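Local coordinates for protein pleckstrin homology domain-containing family A member 8 (PDB 5KDI) that binds simple glycosphingolipids through a GLTP-fold domain and probably transfers them between membranes, at residues E95-L98 / W99-R102. The protein carries 2 engineered substitutions. Numbering follows the deposited sequence.
Sequences EALL and WLKR. With 6S8 ((~{Z})-~{N}-[(~{E},2~{S},3~{R})-1-[(2~{R},3~{R},4~{S},5~{R},6~{R})-6-(hydroxymethyl)-3,4,5-tris(oxidanyl)oxan-2-yl]oxy-3-oxidanyl-octadec-4-en-2-yl]octadec-9-enamide), chain C.
Trp99 meets Glu95 one turn back on helix 93-115, first through the backbone, where Trp99 N donates to Glu95 O at 3.2 Å, and again through water 1. This water donates to Glu95 OE2 and accepts from Trp99 NE1, lying in the indole plane at the ring edge, 2.8 Å from NE1. Glu95 reaches it because its chain is extended, with CG anti to the backbone N (chi1 -180°). The galactosylceramide lies over one face of the indole: sugar carbon C1A sits 3.8 Å above the ring plane, offset toward the rim, and the amide oxygen OAA approaches Trp99 CZ3 to 3.3 Å. Leu100 N bonds to Ala96 O at 2.9 Å, and Lys101 N to Leu97 O. In the conformer modelled, the Lys101 chain bends at its end, bringing NZ 3.6 Å from Leu98 CD1, while its charge pairs with Glu206. Arg102 N closes this i to i+4 ladder, donating to Leu98 O at 3.1 Å; its guanidinium has Leu98 CG 3.7 Å above one face, offset toward the rim, and Arg102 NH1 lies over the indole face opposite the ligand, also offset toward the rim. Asn56, Asp52, Lys59 and His137 hydrogen-bond the lipid. The chemistry thus implies a platform for the glycolipid headgroup region, with the indole between ligand and guanidinium and its N-H satisfied by a water that the Glu95 carboxylate helps position.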
loop_
_atom_site.group_PDB
_atom_site.type_symbol
_atom_site.label_atom_id
_atom_site.label_comp_id
_atom_site.label_asym_id
_atom_site.label_seq_id
_atom_site.Cartn_x
_atom_site.Cartn_y
_atom_site.Cartn_z
ATOM N N GLU A 95 -6.494 2.468 -13.565
ATOM C CA GLU A 95 -6.908 3.460 -12.608
ATOM C C GLU A 95 -6.815 2.920 -11.173
ATOM O O GLU A 95 -6.332 3.613 -10.268
ATOM C CB GLU A 95 -8.305 3.891 -12.863
ATOM C CG GLU A 95 -8.857 4.965 -11.896
ATOM C CD GLU A 95 -10.311 5.291 -12.105
ATOM O OE1 GLU A 95 -11.061 4.431 -12.678
ATOM O OE2 GLU A 95 -10.682 6.417 -11.722
ATOM N N ALA A 96 -7.234 1.667 -10.989
ATOM C CA ALA A 96 -7.186 1.038 -9.638
ATOM C C ALA A 96 -5.741 0.994 -9.166
ATOM O O ALA A 96 -5.428 1.358 -8.007
ATOM C CB ALA A 96 -7.818 -0.345 -9.618
ATOM N N LEU A 97 -4.832 0.593 -10.059
ATOM C CA LEU A 97 -3.446 0.454 -9.659
ATOM C C LEU A 97 -2.776 1.841 -9.423
ATOM O O LEU A 97 -1.841 1.982 -8.618
ATOM C CB LEU A 97 -2.735 -0.389 -10.696
ATOM C CG LEU A 97 -1.261 -0.700 -10.437
ATOM C CD1 LEU A 97 -1.074 -1.405 -9.053
ATOM C CD2 LEU A 97 -0.723 -1.514 -11.635
ATOM N N LEU A 98 -3.222 2.864 -10.182
ATOM C CA LEU A 98 -2.793 4.230 -9.935
ATOM C C LEU A 98 -3.011 4.608 -8.480
ATOM O O LEU A 98 -2.119 5.138 -7.781
ATOM C CB LEU A 98 -3.478 5.202 -10.844
ATOM C CG LEU A 98 -3.139 6.694 -10.719
ATOM C CD1 LEU A 98 -1.671 6.952 -11.046
ATOM C CD2 LEU A 98 -4.160 7.512 -11.511
ATOM N N TRP A 99 -4.236 4.368 -8.032
ATOM C CA TRP A 99 -4.591 4.722 -6.654
ATOM C C TRP A 99 -3.970 3.772 -5.614
ATOM O O TRP A 99 -3.611 4.222 -4.493
ATOM C CB TRP A 99 -6.093 4.839 -6.497
ATOM C CG TRP A 99 -6.598 6.070 -7.140
ATOM C CD1 TRP A 99 -7.173 6.212 -8.430
ATOM C CD2 TRP A 99 -6.478 7.424 -6.629
ATOM N NE1 TRP A 99 -7.468 7.514 -8.676
ATOM C CE2 TRP A 99 -7.082 8.297 -7.633
ATOM C CE3 TRP A 99 -5.978 7.980 -5.447
ATOM C CZ2 TRP A 99 -7.179 9.672 -7.428
ATOM C CZ3 TRP A 99 -6.096 9.346 -5.266
ATOM C CH2 TRP A 99 -6.689 10.163 -6.223
ATOM N N LEU A 100 -3.780 2.494 -5.955
ATOM C CA LEU A 100 -3.019 1.602 -5.075
ATOM C C LEU A 100 -1.589 2.082 -4.883
ATOM O O LEU A 100 -1.092 2.129 -3.730
ATOM C CB LEU A 100 -3.047 0.144 -5.494
ATOM C CG LEU A 100 -4.295 -0.653 -5.305
ATOM C CD1 LEU A 100 -4.131 -2.006 -6.004
ATOM C CD2 LEU A 100 -4.505 -0.823 -3.804
ATOM N N LYS A 101 -0.913 2.458 -5.979
ATOM C CA LYS A 101 0.456 2.876 -5.819
ATOM C C LYS A 101 0.578 4.176 -5.036
ATOM O O LYS A 101 1.495 4.339 -4.250
ATOM C CB LYS A 101 1.210 2.870 -7.159
ATOM C CG LYS A 101 1.068 4.075 -8.052
ATOM C CD LYS A 101 2.048 4.015 -9.221
ATOM C CE LYS A 101 2.236 5.373 -9.891
ATOM N NZ LYS A 101 1.511 5.281 -11.171
ATOM N N ARG A 102 -0.419 5.059 -5.195
ATOM C CA ARG A 102 -0.425 6.292 -4.446
ATOM C C ARG A 102 -0.587 5.980 -2.943
ATOM O O ARG A 102 0.080 6.571 -2.097
ATOM C CB ARG A 102 -1.513 7.251 -4.954
ATOM C CG ARG A 102 -1.191 7.833 -6.321
ATOM C CD ARG A 102 -2.403 8.592 -6.876
ATOM N NE ARG A 102 -2.065 9.212 -8.153
ATOM C CZ ARG A 102 -2.892 10.002 -8.834
ATOM N NH1 ARG A 102 -4.129 10.125 -8.377
ATOM N NH2 ARG A 102 -2.492 10.602 -9.965
HETATM C C1 6S8 C . -9.669 8.313 -4.326
HETATM C C2 6S8 C . -9.185 8.454 -2.900
HETATM N N2 6S8 C . -8.264 7.364 -2.609
HETATM C C3 6S8 C . -10.399 8.398 -1.929
HETATM O O3 6S8 C . -11.299 9.455 -2.326
HETATM C C4 6S8 C . -9.938 8.579 -0.530
HETATM C C5 6S8 C . -10.142 7.630 0.387
HETATM C C6 6S8 C . -9.741 7.699 1.835
HETATM C C7 6S8 C . -8.951 8.897 2.296
HETATM C C8 6S8 C . -9.179 8.916 3.782
HETATM C C9 6S8 C . -7.976 9.524 4.405
HETATM C C10 6S8 C . -6.884 8.489 4.467
HETATM C C11 6S8 C . -6.523 8.168 5.930
HETATM C C12 6S8 C . -5.089 7.669 5.977
HETATM C C13 6S8 C . -4.865 6.358 6.717
HETATM C C14 6S8 C . -4.870 6.447 8.234
HETATM C C15 6S8 C . -3.895 5.438 8.861
HETATM C C16 6S8 C . -4.402 4.570 9.999
HETATM C C17 6S8 C . -3.640 4.567 11.334
HETATM C C18 6S8 C . -2.237 3.979 11.322
HETATM C C1A 6S8 C . -10.216 6.554 -5.874
HETATM O O1A 6S8 C . -10.315 7.063 -4.560
HETATM C C2A 6S8 C . -10.397 5.062 -5.852
HETATM O O2A 6S8 C . -9.337 4.490 -5.062
HETATM C C3A 6S8 C . -10.494 4.482 -7.262
HETATM O O3A 6S8 C . -10.815 3.112 -7.182
HETATM C C4A 6S8 C . -11.534 5.249 -8.055
HETATM O O4A 6S8 C . -12.853 4.894 -7.649
HETATM O O5A 6S8 C . -12.163 8.935 -8.446
HETATM C C5M 6S8 C . -11.263 6.740 -7.973
HETATM C C6A 6S8 C . -12.306 7.526 -8.723
HETATM O O6A 6S8 C . -11.275 7.140 -6.599
HETATM C CAA 6S8 C . -7.030 7.558 -2.170
HETATM O OAA 6S8 C . -6.489 8.655 -2.051
HETATM C CAB 6S8 C . -6.283 6.292 -1.877
HETATM C CAC 6S8 C . -6.737 6.120 -0.397
HETATM C CAD 6S8 C . -5.554 5.944 0.452
HETATM C CAE 6S8 C . -5.684 4.574 1.055
HETATM C CAF 6S8 C . -4.449 4.404 1.927
HETATM C CAG 6S8 C . -3.779 3.044 1.658
HETATM C CAH 6S8 C . -3.251 2.425 2.958
HETATM C CAI 6S8 C . -2.105 3.279 3.415
HETATM C CAJ 6S8 C . -1.862 3.577 4.695
HETATM C CAK 6S8 C . -2.658 3.083 5.860
HETATM C CAL 6S8 C . -1.622 3.237 6.981
HETATM C CAM 6S8 C . -1.878 2.372 8.197
HETATM C CAN 6S8 C . -1.906 0.922 7.814
HETATM C CAO 6S8 C . -1.465 0.077 8.987
HETATM C CAP 6S8 C . 0.008 -0.224 8.963
HETATM C CAQ 6S8 C . 0.275 -1.685 9.132
HETATM C CAR 6S8 C . 1.457 -2.010 8.310
HETATM O O HOH W 1 -8.989 8.486 -10.852
#